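Local coordinates for protein 6-aminohexanoate-cyclic-dimer hydrolase (Arthrobacter sp., PDB 3A2Q) that hydrolyses the cyclic dimer of 6-aminohexanoate, a by-product of nylon-6 manufacture, to the linear dimer by opening one of its amide bonds, at residues A[217-222]-A[466-471]; A[257-262]-A[292-297]; A[261-266]-A[384-389]; A[298-303]-A[374-379]. The protein carries 1 engineered substitution. One frame throughout, in Å; residues are numbered along the deposited sequence.

Contact 1: residues A[217-222]-A[466-471]; sequences RSVRDI and VAAQLE
Val219 and Glu471 meet where helix 219-229 begins, their side chains sliding past each other in opposite directions. Glu471 reaches over from helix 460-473 with CG anti to its backbone N (chi1 -180°) and the chain extended beyond CG, which carries the carboxylate across to the other helix's first turn. There OE2 accepts the backbone N-H of Val219 at 3.0 Å from Val219 N, on the syn side but 34° out of the carboxylate plane; the bond is fairly straight, 162° at the hydrogen. One water donates hydrogen bonds to both Glu471 OE2, at 2.7 Å from its oxygen, and Arg217 O, which also accepts from Trp476. A second water donates to Glu471 OE1 at 2.6 Å and accepts from Arg220 N, so the carboxylate serves two successive N-H groups, one directly and one through solvent. Ser218 is the N-cap: its OG takes the N-H of Asp221, 3.2 Å from Asp221 N, and is also bonded to Asp9. Beside the carboxylate, Val219 turns both methyls toward the other helix. CG1 and CG2 each lie 3.9 Å from Ala467 CB, while CG2 also rests 3.7 Å from Glu471 CD. An alanine in place of Glu471 would probably leave Val219 N without this acceptor and cost both waters their carboxylate anchor. With Ser218 and Glu471 together answering the N-H groups of the first turn, the carboxylate's negative charge faces the positive end of the helix dipole, an arrangement likely to favour the charged form of the acid and steady the helix end.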
loop_
_atom_site.group_PDB
_atom_site.type_symbol
_atom_site.label_atom_id
_atom_site.label_comp_id
_atom_site.label_asym_id
_atom_site.label_seq_id
_atom_site.Cartn_x
_atom_site.Cartn_y
_atom_site.Cartn_z
ATOM N N ARG A 217 -6.459 0.190 10.873
ATOM C CA ARG A 217 -6.005 1.019 11.980
ATOM C C ARG A 217 -5.568 0.177 13.183
ATOM O O ARG A 217 -5.134 0.711 14.204
ATOM C CB ARG A 217 -7.093 2.023 12.392
ATOM C CG ARG A 217 -7.368 3.100 11.340
ATOM C CD ARG A 217 -8.187 4.242 11.926
ATOM N NE ARG A 217 -9.466 3.772 12.444
ATOM C CZ ARG A 217 -10.545 3.544 11.701
ATOM N NH1 ARG A 217 -10.520 3.750 10.390
ATOM N NH2 ARG A 217 -11.647 3.086 12.272
ATOM N N SER A 218 -5.679 -1.143 13.061
ATOM C CA SER A 218 -5.257 -2.031 14.140
ATOM C C SER A 218 -4.504 -3.221 13.559
ATOM O O SER A 218 -4.735 -3.616 12.417
ATOM C CB SER A 218 -6.459 -2.537 14.943
ATOM O OG SER A 218 -7.250 -3.427 14.175
ATOM N N VAL A 219 -3.613 -3.800 14.352
ATOM C CA VAL A 219 -2.843 -4.939 13.883
ATOM C C VAL A 219 -3.728 -6.179 13.747
ATOM O O VAL A 219 -3.508 -7.015 12.866
ATOM C CB VAL A 219 -1.655 -5.232 14.826
ATOM C CG1 VAL A 219 -0.871 -6.444 14.329
ATOM C CG2 VAL A 219 -0.738 -4.012 14.891
ATOM N N ARG A 220 -4.748 -6.293 14.595
ATOM C CA ARG A 220 -5.615 -7.459 14.512
ATOM C C ARG A 220 -6.428 -7.439 13.222
ATOM O O ARG A 220 -6.729 -8.490 12.655
ATOM C CB ARG A 220 -6.530 -7.550 15.739
ATOM C CG ARG A 220 -7.597 -6.475 15.851
ATOM C CD ARG A 220 -8.414 -6.688 17.122
ATOM N NE ARG A 220 -9.560 -5.790 17.210
ATOM C CZ ARG A 220 -10.460 -5.823 18.191
ATOM N NH1 ARG A 220 -10.341 -6.710 19.171
ATOM N NH2 ARG A 220 -11.483 -4.978 18.188
ATOM N N ASP A 221 -6.778 -6.245 12.751
ATOM C CA ASP A 221 -7.534 -6.119 11.509
ATOM C C ASP A 221 -6.696 -6.627 10.332
ATOM O O ASP A 221 -7.220 -7.260 9.420
ATOM C CB ASP A 221 -7.921 -4.661 11.260
ATOM C CG ASP A 221 -9.297 -4.312 11.807
ATOM O OD1 ASP A 221 -9.885 -5.129 12.548
ATOM O OD2 ASP A 221 -9.789 -3.208 11.497
ATOM N N ILE A 222 -5.398 -6.340 10.352
ATOM C CA ILE A 222 -4.509 -6.789 9.283
ATOM C C ILE A 222 -4.421 -8.313 9.299
ATOM O O ILE A 222 -4.522 -8.962 8.260
ATOM C CB ILE A 222 -3.089 -6.180 9.438
ATOM C CG1 ILE A 222 -3.153 -4.662 9.229
ATOM C CG2 ILE A 222 -2.126 -6.806 8.435
ATOM C CD1 ILE A 222 -3.587 -4.250 7.828
ATOM N N VAL A 466 5.171 -8.867 16.664
ATOM C CA VAL A 466 5.926 -7.723 17.166
ATOM C C VAL A 466 5.160 -6.425 16.929
ATOM O O VAL A 466 5.251 -5.484 17.719
ATOM C CB VAL A 466 7.316 -7.632 16.509
ATOM C CG1 VAL A 466 8.041 -6.378 16.990
ATOM C CG2 VAL A 466 8.134 -8.859 16.878
ATOM N N ALA A 467 4.394 -6.372 15.847
ATOM C CA ALA A 467 3.620 -5.175 15.563
ATOM C C ALA A 467 2.600 -5.015 16.690
ATOM O O ALA A 467 2.325 -3.906 17.144
ATOM C CB ALA A 467 2.910 -5.311 14.220
ATOM N N ALA A 468 2.044 -6.134 17.143
ATOM C CA ALA A 468 1.061 -6.102 18.220
ATOM C C ALA A 468 1.699 -5.578 19.505
ATOM O O ALA A 468 1.067 -4.835 20.255
ATOM C CB ALA A 468 0.482 -7.495 18.448
ATOM N N GLN A 469 2.949 -5.961 19.757
ATOM C CA GLN A 469 3.647 -5.504 20.958
ATOM C C GLN A 469 3.873 -3.993 20.909
ATOM O O GLN A 469 3.729 -3.300 21.915
ATOM C CB GLN A 469 4.999 -6.212 21.103
ATOM C CG GLN A 469 4.921 -7.732 21.077
ATOM C CD GLN A 469 6.257 -8.387 21.357
ATOM O OE1 GLN A 469 7.305 -7.887 20.958
ATOM N NE2 GLN A 469 6.224 -9.525 22.038
ATOM N N LEU A 470 4.232 -3.482 19.736
ATOM C CA LEU A 470 4.468 -2.050 19.583
ATOM C C LEU A 470 3.170 -1.263 19.687
ATOM O O LEU A 470 3.153 -0.135 20.171
ATOM C CB LEU A 470 5.151 -1.762 18.246
ATOM C CG LEU A 470 6.653 -2.052 18.218
ATOM C CD1 LEU A 470 7.188 -1.867 16.804
ATOM C CD2 LEU A 470 7.366 -1.123 19.198
ATOM N N GLU A 471 2.087 -1.869 19.221
ATOM C CA GLU A 471 0.770 -1.253 19.276
ATOM C C GLU A 471 0.383 -1.068 20.744
ATOM O O GLU A 471 -0.307 -0.112 21.105
ATOM C CB GLU A 471 -0.235 -2.163 18.571
ATOM C CG GLU A 471 -1.662 -1.662 18.536
ATOM C CD GLU A 471 -2.568 -2.620 17.791
ATOM O OE1 GLU A 471 -2.568 -3.822 18.139
ATOM O OE2 GLU A 471 -3.273 -2.183 16.857
HETATM O O HOH W 1 -4.512 0.242 16.993
HETATM O O HOH W 2 -4.691 -5.170 17.340
#

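Contact 2: residues A[257-262]-A[292-297]; sequences SLRVGV and GHDVND
Ser257 opens this contact by donating from OG to Gly292 O at 2.9 Å, just ahead of two parallel strands, 259-262 and 294-297, joined by helix 275-290 as a beta-alpha-beta unit. Gly292, with positive phi, ends that helix in a Schellman motif. Leu258 N gives its hydrogen to His293 ND1 at 3.1 Å, arriving in the imidazole plane and nearly straight at 171°, while His293 NE2 is bonded to Gln469. An alanine at His293 would take the ring away and probably leave both Leu258 N and Gln469 without their mates. Leu258 O in turn receives Asp294 N. Arg259 is bent at chi2 and chi3 (-77° and -79°), and its side chain runs alongside that of Asp294; NH1 forms a salt bridge to Asp294 OD2 at 2.7 Å, and Trp381 adds a cation-pi contact. Val260 bonds strand 294-297 through both its N, to Asp294 O, and its O, from Asn296 N, and on the opposite face its CB lies 4.1 Å from Val295 CG2. Gly261 sends its CA hydrogen toward Asn296 O, 3.2 Å from Gly261 CA. That same Asn296 O accepts the N-H of Val262, 2.8 Å from Val262 N.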
loop_
_atom_site.group_PDB
_atom_site.type_symbol
_atom_site.label_atom_id
_atom_site.label_comp_id
_atom_site.label_asym_id
_atom_site.label_seq_id
_atom_site.Cartn_x
_atom_site.Cartn_y
_atom_site.Cartn_z
ATOM N N SER A 257 12.468 -13.300 22.612
ATOM C CA SER A 257 13.463 -12.268 22.335
ATOM C C SER A 257 14.064 -12.472 20.944
ATOM O O SER A 257 14.753 -13.459 20.688
ATOM C CB SER A 257 14.562 -12.306 23.400
ATOM O OG SER A 257 15.530 -11.292 23.190
ATOM N N LEU A 258 13.803 -11.528 20.046
ATOM C CA LEU A 258 14.304 -11.619 18.678
ATOM C C LEU A 258 15.509 -10.716 18.438
ATOM O O LEU A 258 15.707 -9.731 19.142
ATOM C CB LEU A 258 13.188 -11.240 17.702
ATOM C CG LEU A 258 11.883 -12.028 17.802
ATOM C CD1 LEU A 258 10.869 -11.458 16.821
ATOM C CD2 LEU A 258 12.144 -13.496 17.504
ATOM N N ARG A 259 16.316 -11.068 17.440
ATOM C CA ARG A 259 17.479 -10.269 17.078
ATOM C C ARG A 259 16.934 -9.148 16.200
ATOM O O ARG A 259 16.459 -9.395 15.089
ATOM C CB ARG A 259 18.495 -11.101 16.283
ATOM C CG ARG A 259 19.413 -11.956 17.136
ATOM C CD ARG A 259 20.526 -11.126 17.789
ATOM N NE ARG A 259 21.622 -10.814 16.868
ATOM C CZ ARG A 259 22.738 -10.174 17.213
ATOM N NH1 ARG A 259 22.915 -9.767 18.466
ATOM N NH2 ARG A 259 23.683 -9.950 16.308
ATOM N N VAL A 260 17.002 -7.926 16.706
ATOM C CA VAL A 260 16.488 -6.771 15.983
ATOM C C VAL A 260 17.578 -5.788 15.605
ATOM O O VAL A 260 18.411 -5.426 16.432
ATOM C CB VAL A 260 15.439 -6.019 16.832
ATOM C CG1 VAL A 260 14.877 -4.834 16.046
ATOM C CG2 VAL A 260 14.330 -6.967 17.249
ATOM N N GLY A 261 17.565 -5.362 14.347
ATOM C CA GLY A 261 18.531 -4.385 13.883
ATOM C C GLY A 261 17.755 -3.114 13.583
ATOM O O GLY A 261 16.657 -3.177 13.032
ATOM N N VAL A 262 18.298 -1.961 13.955
ATOM C CA VAL A 262 17.613 -0.702 13.703
ATOM C C VAL A 262 18.470 0.187 12.815
ATOM O O VAL A 262 19.692 0.258 12.970
ATOM C CB VAL A 262 17.268 0.035 15.029
ATOM C CG1 VAL A 262 18.515 0.240 15.858
ATOM C CG2 VAL A 262 16.608 1.375 14.727
ATOM N N GLY A 292 12.322 -6.567 25.930
ATOM C CA GLY A 292 13.208 -7.708 26.064
ATOM C C GLY A 292 13.941 -8.184 24.824
ATOM O O GLY A 292 14.766 -9.093 24.912
ATOM N N HIS A 293 13.658 -7.592 23.669
ATOM C CA HIS A 293 14.331 -8.015 22.448
ATOM C C HIS A 293 15.798 -7.604 22.456
ATOM O O HIS A 293 16.208 -6.731 23.223
ATOM C CB HIS A 293 13.632 -7.421 21.223
ATOM C CG HIS A 293 12.228 -7.904 21.042
ATOM N ND1 HIS A 293 11.927 -9.175 20.606
ATOM C CD2 HIS A 293 11.041 -7.291 21.262
ATOM C CE1 HIS A 293 10.616 -9.326 20.565
ATOM N NE2 HIS A 293 10.054 -8.197 20.958
ATOM N N ASP A 294 16.589 -8.253 21.608
ATOM C CA ASP A 294 18.005 -7.942 21.502
ATOM C C ASP A 294 18.139 -6.923 20.375
ATOM O O ASP A 294 18.372 -7.280 19.218
ATOM C CB ASP A 294 18.800 -9.212 21.190
ATOM C CG ASP A 294 20.282 -8.952 21.030
ATOM O OD1 ASP A 294 20.778 -7.927 21.545
ATOM O OD2 ASP A 294 20.958 -9.789 20.396
ATOM N N VAL A 295 17.982 -5.651 20.732
ATOM C CA VAL A 295 18.039 -4.557 19.768
ATOM C C VAL A 295 19.442 -3.985 19.578
ATOM O O VAL A 295 20.125 -3.652 20.544
ATOM C CB VAL A 295 17.074 -3.436 20.192
ATOM C CG1 VAL A 295 17.010 -2.361 19.113
ATOM C CG2 VAL A 295 15.700 -4.022 20.450
ATOM N N ASN A 296 19.852 -3.855 18.321
ATOM C CA ASN A 296 21.182 -3.359 17.984
ATOM C C ASN A 296 21.154 -2.470 16.748
ATOM O O ASN A 296 20.250 -2.576 15.923
ATOM C CB ASN A 296 22.108 -4.540 17.690
ATOM C CG ASN A 296 22.191 -5.517 18.838
ATOM O OD1 ASN A 296 22.859 -5.259 19.835
ATOM N ND2 ASN A 296 21.498 -6.646 18.710
ATOM N N ASP A 297 22.146 -1.596 16.620
ATOM C CA ASP A 297 22.227 -0.749 15.439
ATOM C C ASP A 297 22.882 -1.614 14.366
ATOM O O ASP A 297 24.096 -1.833 14.373
ATOM C CB ASP A 297 23.067 0.503 15.702
ATOM C CG ASP A 297 22.341 1.521 16.558
ATOM O OD1 ASP A 297 21.134 1.333 16.805
ATOM O OD2 ASP A 297 22.971 2.514 16.978
#

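Contact 3: residues A[261-266]-A[384-389]; sequences GVLTHN and LILPTV
The flat groups that meet between Gly261 and the Leu384-Ile385 pair are peptide units, not aromatic rings. In the plane of the Gly261 carbonyl, Ile385 N donates to Gly261 O at 2.8 Å, nearly along the C=O axis. Above that plane sits Leu384 CD1, 3.6 Å from Gly261 O; on the opposite side Ile385 CG1 comes to 3.9 Å from the same oxygen. One polar atom is thus bonded within its plane and flanked by hydrocarbon above and below. The CA of Leu384 adds a weaker C-H contact to it. Two residues further on, Leu263 N gives its hydrogen to Ile385 O at 2.9 Å. This is parallel pairing within the large mixed sheet of the amidase fold: strand 259-262 lies between 294-297 and 383-387, and 383-387 passes the sheet on to 448-455. The pattern would next call for an N-H at position 387, but Pro387 has none. Its ring carbon CD stands 3.4 Å from Leu263 O instead, and this buried oxygen has no polar partner in the model. The strands part from here. Leu263 puts CG anti to its backbone N (chi1 176°) and crosses Leu386, whose CG takes the position between its own N and carbonyl carbon (chi1 70°). Their CB atoms lie 4.0 Å apart, and Leu263 CD2 approaches Leu386 CD1 at 4.1 Å. On the other face Val262 CG2 packs 4.3 Å from Ile385 CB, with helix 275-290 covering the pair through Ala285 and Leu288. Tyr299, from the loop after strand 294-297, covers Leu263 and Leu384.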
loop_
_atom_site.group_PDB
_atom_site.type_symbol
_atom_site.label_atom_id
_atom_site.label_comp_id
_atom_site.label_asym_id
_atom_site.label_seq_id
_atom_site.Cartn_x
_atom_site.Cartn_y
_atom_site.Cartn_z
ATOM N N GLY A 261 17.565 -5.362 14.347
ATOM C CA GLY A 261 18.531 -4.385 13.883
ATOM C C GLY A 261 17.755 -3.114 13.583
ATOM O O GLY A 261 16.657 -3.177 13.032
ATOM N N VAL A 262 18.298 -1.961 13.955
ATOM C CA VAL A 262 17.613 -0.702 13.703
ATOM C C VAL A 262 18.470 0.187 12.815
ATOM O O VAL A 262 19.692 0.258 12.970
ATOM C CB VAL A 262 17.268 0.035 15.029
ATOM C CG1 VAL A 262 18.515 0.240 15.858
ATOM C CG2 VAL A 262 16.608 1.375 14.727
ATOM N N LEU A 263 17.820 0.841 11.859
ATOM C CA LEU A 263 18.493 1.724 10.921
ATOM C C LEU A 263 17.972 3.145 11.104
ATOM O O LEU A 263 16.773 3.397 10.944
ATOM C CB LEU A 263 18.220 1.258 9.488
ATOM C CG LEU A 263 18.765 2.130 8.348
ATOM C CD1 LEU A 263 20.288 2.192 8.424
ATOM C CD2 LEU A 263 18.324 1.552 7.001
ATOM N N THR A 264 18.864 4.074 11.438
ATOM C CA THR A 264 18.449 5.458 11.625
ATOM C C THR A 264 19.264 6.489 10.840
ATOM O O THR A 264 19.460 7.622 11.280
ATOM C CB THR A 264 18.419 5.835 13.122
ATOM O OG1 THR A 264 19.677 5.527 13.728
ATOM C CG2 THR A 264 17.310 5.060 13.830
ATOM N N HIS A 265 19.750 6.076 9.675
ATOM C CA HIS A 265 20.479 6.969 8.777
ATOM C C HIS A 265 20.262 6.393 7.382
ATOM O O HIS A 265 19.761 5.275 7.249
ATOM C CB HIS A 265 21.981 7.036 9.119
ATOM C CG HIS A 265 22.764 5.820 8.726
ATOM N ND1 HIS A 265 22.691 4.627 9.412
ATOM C CD2 HIS A 265 23.646 5.620 7.717
ATOM C CE1 HIS A 265 23.493 3.744 8.843
ATOM N NE2 HIS A 265 24.084 4.322 7.812
ATOM N N ASN A 266 20.586 7.160 6.348
ATOM C CA ASN A 266 20.436 6.675 4.978
ATOM C C ASN A 266 21.748 6.004 4.587
ATOM O O ASN A 266 22.733 6.680 4.302
ATOM C CB ASN A 266 20.139 7.827 4.025
ATOM C CG ASN A 266 20.198 7.401 2.575
ATOM O OD1 ASN A 266 20.161 6.210 2.269
ATOM N ND2 ASN A 266 20.277 8.370 1.673
ATOM N N LEU A 384 14.116 -5.963 11.033
ATOM C CA LEU A 384 14.793 -4.703 10.760
ATOM C C LEU A 384 13.754 -3.635 11.073
ATOM O O LEU A 384 12.599 -3.756 10.665
ATOM C CB LEU A 384 15.199 -4.588 9.283
ATOM C CG LEU A 384 15.823 -3.236 8.907
ATOM C CD1 LEU A 384 17.212 -3.126 9.521
ATOM C CD2 LEU A 384 15.916 -3.091 7.391
ATOM N N ILE A 385 14.158 -2.619 11.830
ATOM C CA ILE A 385 13.287 -1.507 12.178
ATOM C C ILE A 385 13.887 -0.283 11.494
ATOM O O ILE A 385 15.080 -0.009 11.634
ATOM C CB ILE A 385 13.272 -1.219 13.704
ATOM C CG1 ILE A 385 13.073 -2.512 14.493
ATOM C CG2 ILE A 385 12.159 -0.227 14.032
ATOM C CD1 ILE A 385 11.806 -3.246 14.161
ATOM N N LEU A 386 13.068 0.444 10.742
ATOM C CA LEU A 386 13.543 1.641 10.068
ATOM C C LEU A 386 12.351 2.522 9.730
ATOM O O LEU A 386 11.214 2.052 9.706
ATOM C CB LEU A 386 14.299 1.276 8.785
ATOM C CG LEU A 386 13.503 0.723 7.594
ATOM C CD1 LEU A 386 14.417 0.652 6.380
ATOM C CD2 LEU A 386 12.932 -0.651 7.915
ATOM N N PRO A 387 12.589 3.826 9.495
ATOM C CA PRO A 387 11.472 4.718 9.159
ATOM C C PRO A 387 10.816 4.230 7.873
ATOM O O PRO A 387 11.490 3.654 7.025
ATOM C CB PRO A 387 12.155 6.077 8.968
ATOM C CG PRO A 387 13.396 5.971 9.807
ATOM C CD PRO A 387 13.861 4.560 9.574
ATOM N N THR A 388 9.511 4.439 7.720
ATOM C CA THR A 388 8.856 4.005 6.494
ATOM C C THR A 388 9.271 4.959 5.372
ATOM O O THR A 388 9.630 4.516 4.283
ATOM C CB THR A 388 7.326 4.000 6.635
ATOM O OG1 THR A 388 6.956 3.165 7.735
ATOM C CG2 THR A 388 6.673 3.446 5.365
ATOM N N VAL A 389 9.219 6.263 5.642
ATOM C CA VAL A 389 9.630 7.261 4.649
ATOM C C VAL A 389 10.836 8.023 5.197
ATOM O O VAL A 389 11.098 7.991 6.403
ATOM C CB VAL A 389 8.483 8.237 4.294
ATOM C CG1 VAL A 389 7.312 7.457 3.722
ATOM C CG2 VAL A 389 8.058 9.033 5.519
#

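Contact 4: residues A[298-303]-A[374-379]; sequences AYPEAL and ERWWEA
Pro300 O accepts the N-H of Leu303 at 2.9 Å from Leu303 N, closing the first turn of a short 3-10 segment, and the ring of the same proline lies on the indole of Trp376. Across the contact itself the forces are apolar. Pro300 CD stands over the five-membered ring of Trp376, 3.9 Å from its centroid and 18° off the normal, a CH-pi contact. CG of Pro300 slots in closer, 3.5 Å from Trp376 CD2, and also meets Trp377 CZ3 at 3.6 Å, so a single methylene touches both tryptophans, in the corner where they meet. The preceding peptide extends the cover: Tyr299 C sits 3.4 Å from Trp376 NE1, above the plane and toward the rim, and Ala298 CB reaches Trp376 CZ2 at 4.2 Å. Trp376 has CG anti to the backbone N (chi1 -172°), pointing out toward the loop. Trp377 has CG beside its backbone N instead (chi1 -81°). The two indole planes stand almost perpendicular, and Trp376 brings its edge carbon CE3 over one face of Trp377, offset toward the rim. Trp381, just beyond the helix, stacks on Trp376. The contact therefore pins the loop between strand 294-297 and helix 308-331 to the last turn of helix 356-378, with Leu384 of strand 383-387 touching both Pro300 and Trp376, and with helix 427-431 packing through Phe428 against Trp377 and Leu303.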
loop_
_atom_site.group_PDB
_atom_site.type_symbol
_atom_site.label_atom_id
_atom_site.label_comp_id
_atom_site.label_asym_id
_atom_site.label_seq_id
_atom_site.Cartn_x
_atom_site.Cartn_y
_atom_site.Cartn_z
ATOM N N ALA A 298 22.063 -2.127 13.457
ATOM C CA ALA A 298 22.557 -2.983 12.395
ATOM C C ALA A 298 21.545 -3.026 11.266
ATOM O O ALA A 298 20.359 -2.778 11.472
ATOM C CB ALA A 298 22.799 -4.385 12.929
ATOM N N TYR A 299 22.016 -3.358 10.075
ATOM C CA TYR A 299 21.144 -3.412 8.918
ATOM C C TYR A 299 21.823 -4.160 7.781
ATOM O O TYR A 299 23.046 -4.304 7.763
ATOM C CB TYR A 299 20.811 -1.984 8.484
ATOM C CG TYR A 299 22.026 -1.188 8.056
ATOM C CD1 TYR A 299 22.444 -1.171 6.723
ATOM C CD2 TYR A 299 22.756 -0.443 8.983
ATOM C CE1 TYR A 299 23.553 -0.428 6.324
ATOM C CE2 TYR A 299 23.866 0.301 8.595
ATOM C CZ TYR A 299 24.257 0.307 7.267
ATOM O OH TYR A 299 25.344 1.060 6.883
ATOM N N PRO A 300 21.033 -4.664 6.822
ATOM C CA PRO A 300 21.600 -5.397 5.682
ATOM C C PRO A 300 22.513 -4.466 4.893
ATOM O O PRO A 300 22.085 -3.394 4.471
ATOM C CB PRO A 300 20.362 -5.809 4.876
ATOM C CG PRO A 300 19.250 -5.825 5.900
ATOM C CD PRO A 300 19.560 -4.630 6.764
ATOM N N GLU A 301 23.764 -4.861 4.681
ATOM C CA GLU A 301 24.672 -3.982 3.951
ATOM C C GLU A 301 24.172 -3.697 2.550
ATOM O O GLU A 301 24.539 -2.685 1.953
ATOM C CB GLU A 301 26.090 -4.562 3.896
ATOM C CG GLU A 301 26.229 -5.907 3.230
ATOM C CD GLU A 301 27.682 -6.345 3.148
ATOM O OE1 GLU A 301 28.381 -6.288 4.186
ATOM O OE2 GLU A 301 28.125 -6.743 2.050
ATOM N N ALA A 302 23.327 -4.582 2.030
ATOM C CA ALA A 302 22.770 -4.402 0.693
ATOM C C ALA A 302 21.979 -3.104 0.616
ATOM O O ALA A 302 21.837 -2.520 -0.457
ATOM C CB ALA A 302 21.871 -5.576 0.335
ATOM N N LEU A 303 21.459 -2.649 1.752
ATOM C CA LEU A 303 20.685 -1.413 1.767
ATOM C C LEU A 303 21.541 -0.193 1.441
ATOM O O LEU A 303 21.012 0.880 1.147
ATOM C CB LEU A 303 19.980 -1.230 3.124
ATOM C CG LEU A 303 18.887 -2.266 3.439
ATOM C CD1 LEU A 303 18.134 -1.859 4.697
ATOM C CD2 LEU A 303 17.918 -2.373 2.273
ATOM N N GLU A 374 18.210 -10.581 1.633
ATOM C CA GLU A 374 17.763 -11.695 2.474
ATOM C C GLU A 374 18.852 -12.387 3.286
ATOM O O GLU A 374 18.570 -12.962 4.332
ATOM C CB GLU A 374 17.039 -12.742 1.628
ATOM C CG GLU A 374 15.739 -12.265 1.017
ATOM C CD GLU A 374 14.881 -13.421 0.541
ATOM O OE1 GLU A 374 14.207 -14.047 1.389
ATOM O OE2 GLU A 374 14.893 -13.715 -0.676
ATOM N N ARG A 375 20.090 -12.337 2.808
ATOM C CA ARG A 375 21.194 -12.971 3.518
ATOM C C ARG A 375 21.401 -12.424 4.928
ATOM O O ARG A 375 22.007 -13.091 5.763
ATOM C CB ARG A 375 22.489 -12.838 2.718
ATOM C CG ARG A 375 22.705 -13.967 1.719
ATOM C CD ARG A 375 24.109 -13.922 1.133
ATOM N NE ARG A 375 24.156 -13.271 -0.172
ATOM C CZ ARG A 375 23.680 -13.810 -1.291
ATOM N NH1 ARG A 375 23.118 -15.012 -1.269
ATOM N NH2 ARG A 375 23.769 -13.148 -2.435
ATOM N N TRP A 376 20.900 -11.219 5.194
ATOM C CA TRP A 376 21.026 -10.605 6.519
ATOM C C TRP A 376 20.183 -11.389 7.523
ATOM O O TRP A 376 20.595 -11.599 8.668
ATOM C CB TRP A 376 20.549 -9.147 6.477
ATOM C CG TRP A 376 20.810 -8.359 7.737
ATOM C CD1 TRP A 376 22.026 -7.958 8.221
ATOM C CD2 TRP A 376 19.828 -7.843 8.644
ATOM N NE1 TRP A 376 21.861 -7.218 9.369
ATOM C CE2 TRP A 376 20.522 -7.133 9.652
ATOM C CE3 TRP A 376 18.431 -7.908 8.703
ATOM C CZ2 TRP A 376 19.864 -6.495 10.706
ATOM C CZ3 TRP A 376 17.775 -7.271 9.752
ATOM C CH2 TRP A 376 18.494 -6.573 10.740
ATOM N N TRP A 377 19.000 -11.821 7.086
ATOM C CA TRP A 377 18.098 -12.590 7.940
ATOM C C TRP A 377 18.646 -14.008 8.071
ATOM O O TRP A 377 18.532 -14.644 9.118
ATOM C CB TRP A 377 16.693 -12.614 7.334
ATOM C CG TRP A 377 15.896 -11.368 7.629
ATOM C CD1 TRP A 377 14.965 -11.209 8.614
ATOM C CD2 TRP A 377 15.995 -10.098 6.962
ATOM N NE1 TRP A 377 14.477 -9.921 8.605
ATOM C CE2 TRP A 377 15.092 -9.218 7.602
ATOM C CE3 TRP A 377 16.762 -9.619 5.887
ATOM C CZ2 TRP A 377 14.934 -7.885 7.204
ATOM C CZ3 TRP A 377 16.607 -8.293 5.490
ATOM C CH2 TRP A 377 15.697 -7.441 6.150
ATOM N N GLU A 378 19.240 -14.490 6.985
ATOM C CA GLU A 378 19.847 -15.814 6.933
ATOM C C GLU A 378 20.929 -15.913 8.010
ATOM O O GLU A 378 21.089 -16.949 8.657
ATOM C CB GLU A 378 20.491 -16.022 5.558
ATOM C CG GLU A 378 21.164 -17.365 5.361
ATOM C CD GLU A 378 20.187 -18.430 4.922
ATOM O OE1 GLU A 378 19.141 -18.579 5.590
ATOM O OE2 GLU A 378 20.467 -19.114 3.913
ATOM N N ALA A 379 21.664 -14.819 8.188
ATOM C CA ALA A 379 22.753 -14.758 9.158
ATOM C C ALA A 379 22.307 -14.715 10.618
ATOM O O ALA A 379 23.146 -14.646 11.519
ATOM C CB ALA A 379 23.646 -13.565 8.853
#

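How the contacts relate
Contacts 2 and 3 start from the same stretch and share Gly261 and Val262: strand 259-262 pairs with 294-297 on one flank and 383-387 on the other, their centres about 13 Å apart in one mixed sheet. Contact 4, within the span of contact 3, opens after contact 2 has closed. Centred about 13 Å from contact 3 and 14 Å from contact 2, it packs against the sheet at Leu384. Contact 1 encloses the others in sequence and touches contact 2 through Gln469 OE1 and His293 NE2, 2.8 Å apart. Contacts 2 and 3 build this end of the sheet; contacts 1 and 4 join helices and a loop packed around it, away from the ligand pocket and probable catalytic residues.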